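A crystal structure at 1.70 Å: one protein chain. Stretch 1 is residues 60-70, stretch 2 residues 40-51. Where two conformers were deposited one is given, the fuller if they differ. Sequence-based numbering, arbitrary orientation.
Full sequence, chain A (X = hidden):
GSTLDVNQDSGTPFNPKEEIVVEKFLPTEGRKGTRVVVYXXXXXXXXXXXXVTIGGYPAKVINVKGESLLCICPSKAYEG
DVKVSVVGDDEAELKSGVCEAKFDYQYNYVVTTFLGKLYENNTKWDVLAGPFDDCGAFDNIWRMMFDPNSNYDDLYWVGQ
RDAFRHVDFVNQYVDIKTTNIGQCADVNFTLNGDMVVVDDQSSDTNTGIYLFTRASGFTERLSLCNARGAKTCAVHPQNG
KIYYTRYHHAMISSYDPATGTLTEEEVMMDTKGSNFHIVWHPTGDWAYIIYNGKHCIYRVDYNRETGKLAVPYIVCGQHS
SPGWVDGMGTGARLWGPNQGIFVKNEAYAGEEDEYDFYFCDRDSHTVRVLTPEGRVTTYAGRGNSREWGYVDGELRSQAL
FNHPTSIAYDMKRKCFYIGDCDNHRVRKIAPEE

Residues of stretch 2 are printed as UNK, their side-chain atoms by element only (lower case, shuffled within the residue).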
# COMPACT_ATOMS: atom_id res chain seq x y z
N LYS A 60 24.63 12.71 13.86
CA LYS A 60 25.17 13.81 14.66
C LYS A 60 26.25 13.23 15.56
O LYS A 60 26.03 12.22 16.19
CB LYS A 60 24.07 14.46 15.49
CG LYS A 60 24.25 15.96 15.72
CD LYS A 60 25.26 16.27 16.82
CE LYS A 60 25.26 17.76 17.20
NZ LYS A 60 24.13 18.13 18.10
N VAL A 61 27.42 13.86 15.57
CA VAL A 61 28.54 13.45 16.40
C VAL A 61 28.57 14.32 17.65
O VAL A 61 28.59 15.55 17.55
CB VAL A 61 29.88 13.59 15.65
CG1 VAL A 61 31.05 13.18 16.55
CG2 VAL A 61 29.88 12.76 14.38
N ILE A 62 28.56 13.67 18.81
CA ILE A 62 28.55 14.35 20.11
C ILE A 62 29.94 14.57 20.68
O ILE A 62 30.24 15.64 21.20
CB ILE A 62 27.71 13.56 21.13
CG1 ILE A 62 26.27 13.46 20.63
CG2 ILE A 62 27.77 14.21 22.51
CD1 ILE A 62 25.33 12.82 21.64
N ASN A 63 30.80 13.55 20.60
CA ASN A 63 32.20 13.71 21.00
C ASN A 63 33.08 12.81 20.15
O ASN A 63 32.59 11.89 19.47
CB ASN A 63 32.39 13.47 22.52
CG ASN A 63 32.25 12.00 22.93
OD1 ASN A 63 32.93 11.12 22.39
ND2 ASN A 63 31.40 11.74 23.91
N VAL A 64 34.37 13.12 20.14
CA VAL A 64 35.37 12.27 19.51
C VAL A 64 36.62 12.27 20.41
O VAL A 64 37.01 13.32 20.93
CB VAL A 64 35.68 12.71 18.05
CG1 VAL A 64 36.27 14.11 18.01
CG2 VAL A 64 36.61 11.71 17.36
N LYS A 65 37.21 11.10 20.62
CA LYS A 65 38.30 10.92 21.58
C LYS A 65 39.44 10.08 20.99
O LYS A 65 40.08 9.31 21.71
CB LYS A 65 37.78 10.26 22.86
CG LYS A 65 36.48 10.86 23.39
CD LYS A 65 36.14 10.31 24.76
CE LYS A 65 34.86 10.92 25.30
NZ LYS A 65 34.82 10.88 26.78
N GLY A 66 39.68 10.23 19.69
CA GLY A 66 40.77 9.53 19.02
C GLY A 66 40.48 8.08 18.67
O GLY A 66 40.57 7.69 17.51
N GLU A 67 40.16 7.27 19.69
CA GLU A 67 39.90 5.84 19.51
C GLU A 67 38.43 5.50 19.74
O GLU A 67 38.04 4.34 19.64
CB GLU A 67 40.78 5.01 20.45
CG GLU A 67 42.28 5.17 20.20
CD GLU A 67 42.85 6.48 20.72
OE1 GLU A 67 42.48 6.91 21.84
OE2 GLU A 67 43.69 7.09 20.01
N SER A 68 37.62 6.51 20.03
CA SER A 68 36.17 6.35 20.06
C SER A 68 35.48 7.66 19.69
O SER A 68 36.08 8.73 19.72
CB SER A 68 35.68 5.90 21.43
OG SER A 68 35.88 6.91 22.40
N LEU A 69 34.21 7.54 19.34
CA LEU A 69 33.34 8.71 19.18
C LEU A 69 31.93 8.29 19.58
O LEU A 69 31.60 7.09 19.57
CB LEU A 69 33.39 9.25 17.74
CG LEU A 69 32.90 8.37 16.58
CD1 LEU A 69 31.36 8.37 16.53
CD2 LEU A 69 33.44 8.87 15.24
N LEU A 70 31.14 9.27 20.00
CA LEU A 70 29.75 9.09 20.35
C LEU A 70 28.91 9.81 19.31
O LEU A 70 29.12 11.00 19.04
CB LEU A 70 29.48 9.68 21.74
CG LEU A 70 28.04 9.64 22.28
CD1 LEU A 70 27.59 8.21 22.52
CD2 LEU A 70 27.92 10.45 23.56
N UNK A 40 37.63 2.55 17.33
CA UNK A 40 38.59 2.26 16.28
C UNK A 40 39.86 3.05 16.44
O UNK A 40 40.32 3.27 17.57
N UNK A 41 40.45 3.47 15.32
CA UNK A 41 41.70 4.24 15.36
C UNK A 41 41.64 5.47 14.47
O UNK A 41 41.08 5.43 13.37
c UNK A 41 45.57 2.54 18.19
n UNK A 41 45.49 3.10 19.40
n UNK A 41 46.75 2.13 17.73
n UNK A 41 44.46 2.39 17.46
c UNK A 41 42.91 3.40 14.91
c UNK A 41 44.40 1.78 16.13
c UNK A 41 43.03 2.00 15.51
N UNK A 42 42.27 6.55 14.94
CA UNK A 42 42.59 7.73 14.12
C UNK A 42 41.37 8.58 13.76
O UNK A 42 41.26 9.08 12.64
c UNK A 42 43.39 7.32 12.87
c UNK A 42 44.19 8.47 12.26
o UNK A 42 44.59 9.40 12.96
n UNK A 42 44.43 8.40 10.96
N UNK A 43 40.46 8.73 14.72
CA UNK A 43 39.27 9.57 14.57
C UNK A 43 39.58 11.05 14.84
O UNK A 43 38.76 11.92 14.54
c UNK A 43 36.60 5.15 15.00
c UNK A 43 37.63 7.73 15.32
c UNK A 43 36.27 5.89 16.12
c UNK A 43 37.43 5.70 14.04
c UNK A 43 36.79 7.17 16.27
c UNK A 43 37.94 6.98 14.20
c UNK A 43 38.16 9.14 15.53
N UNK A 44 40.74 11.31 15.43
CA UNK A 44 41.15 12.67 15.77
C UNK A 44 40.46 13.12 17.05
O UNK A 44 39.78 12.33 17.69
N UNK A 45 40.65 14.38 17.41
CA UNK A 45 40.08 14.93 18.64
C UNK A 45 39.28 16.21 18.41
O UNK A 45 39.13 17.03 19.32
c UNK A 45 42.21 16.21 19.22
n UNK A 45 43.39 16.18 19.82
o UNK A 45 41.93 17.03 18.35
c UNK A 45 41.19 15.17 19.68
N UNK A 46 38.76 16.37 17.20
CA UNK A 46 38.00 17.55 16.82
C UNK A 46 36.65 17.12 16.24
O UNK A 46 36.59 16.54 15.15
o UNK A 46 36.99 19.95 15.83
c UNK A 46 38.19 19.75 15.54
c UNK A 46 38.79 18.38 15.79
o UNK A 46 38.92 20.62 15.03
N UNK A 47 35.57 17.45 16.96
CA UNK A 47 34.22 17.03 16.59
C UNK A 47 33.77 17.62 15.25
O UNK A 47 33.11 16.96 14.45
c UNK A 47 31.87 16.72 17.44
c UNK A 47 33.19 17.42 17.68
c UNK A 47 33.72 17.08 19.07
N UNK A 48 34.13 18.89 15.02
CA UNK A 48 33.76 19.57 13.77
C UNK A 48 34.43 18.97 12.53
O UNK A 48 33.97 19.20 11.41
c UNK A 48 34.08 21.07 13.87
o UNK A 48 35.45 21.28 14.14
N UNK A 49 35.49 18.19 12.72
CA UNK A 49 36.24 17.61 11.60
C UNK A 49 35.92 16.13 11.33
O UNK A 49 36.40 15.58 10.34
c UNK A 49 37.74 17.80 11.84
c UNK A 49 38.18 19.26 11.88
c UNK A 49 38.43 21.37 10.51
c UNK A 49 37.90 19.95 10.56
n UNK A 49 37.96 22.04 9.27
N UNK A 50 35.12 15.50 12.17
CA UNK A 50 34.74 14.11 11.95
C UNK A 50 33.29 14.03 11.45
O UNK A 50 32.41 14.74 11.94
c UNK A 50 34.93 13.24 13.21
c UNK A 50 34.82 11.76 12.86
c UNK A 50 33.92 13.62 14.28
N UNK A 51 33.08 13.18 10.45
CA UNK A 51 31.77 12.92 9.89
C UNK A 51 31.48 11.44 10.06
O UNK A 51 32.36 10.59 9.83
c UNK A 51 32.03 14.75 8.08
n UNK A 51 31.37 16.70 5.81
c UNK A 51 31.75 13.28 8.40
c UNK A 51 30.99 16.89 7.24
c UNK A 51 30.75 15.57 7.97
O HOH W 1 43.68 7.04 17.18

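Position 40 has no side-chain atoms, which makes it Gly40. Its N donates to Glu67 O at 3.0 Å with an N-H...O angle of 167°, and its O lies 3.2 Å from Glu67 CA in a CA-H...O contact. An ideal CB here would clash with the ring at position 43.

Position 41 carries three carbons, a nitrogen, then a carbon bearing two more nitrogens: a guanidinium, hence Arg41. Glu67 CG lies at its edge, 3.9 Å from Arg41 NH1. Glu67 OE2 is 4.4 Å from Arg41 NH1 and well out of the guanidinium plane, so opposite charges are near without a salt bridge.

Position 42 has two carbons, the second carrying one oxygen and one nitrogen, which identifies Asn42. The side chain points away from stretch 1, and its amide is satisfied elsewhere in the structure. Water 1 accepts from Asn42 N (2.7 Å) and donates to Glu67 OE2 (2.8 Å).

Position 43 shows one carbon followed by a six-carbon ring with no hydroxyl, so it is Phe43. Its N donates to Gly66 O (3.0 Å, 164°). Ser68 C lies at the ring edge, 3.7 Å from Phe43 CD2, while Leu69 CD2 approaches the same atom obliquely at 3.9 Å.

Position 44 again lacks side-chain atoms: Gly44, whose phi of 79° by itself favours glycine. Its O accepts a weak bond from Gly66 N (2.9 Å, 126°).

Position 45 repeats the two-carbon, one-oxygen, one-nitrogen pattern and is Asn45; its backbone C packs 3.7 Å from Val64 CG1. Position 46 has two carbons, the second carrying two oxygens; a carboxylate on so short a chain is aspartate, Asp46. Asp46 OD1 accepts a weak bond from the backbone N of position 48 and a second bond from that position's side-chain oxygen.

Position 47 has three carbons branching at CB, hence Val47; Val47 CG1 is 3.7 Å from Val61 CG1. Position 48, one carbon and one oxygen, is Ser48, and position 49, four carbons ending in nitrogen, is Lys49; neither contacts stretch 1.

Position 50 is a second three-carbon branch, Val50, with CG1 3.7 Å from Val61 CG1 and CG2 4.0 Å from Leu69 CD2. Position 51 has four carbons ending in nitrogen: Lys51, directed away.

The contact, burying 675 Å² in total, combines two parts. Backbone bonds hold the Gly66-Glu67 turn against residues 40-44, while Val61, Val64 and Leu69 point toward stretch 2 and pack on Phe43, Val47 and Val50.

Stretch 2, residues 40-51: GRNFGNDVSKVK
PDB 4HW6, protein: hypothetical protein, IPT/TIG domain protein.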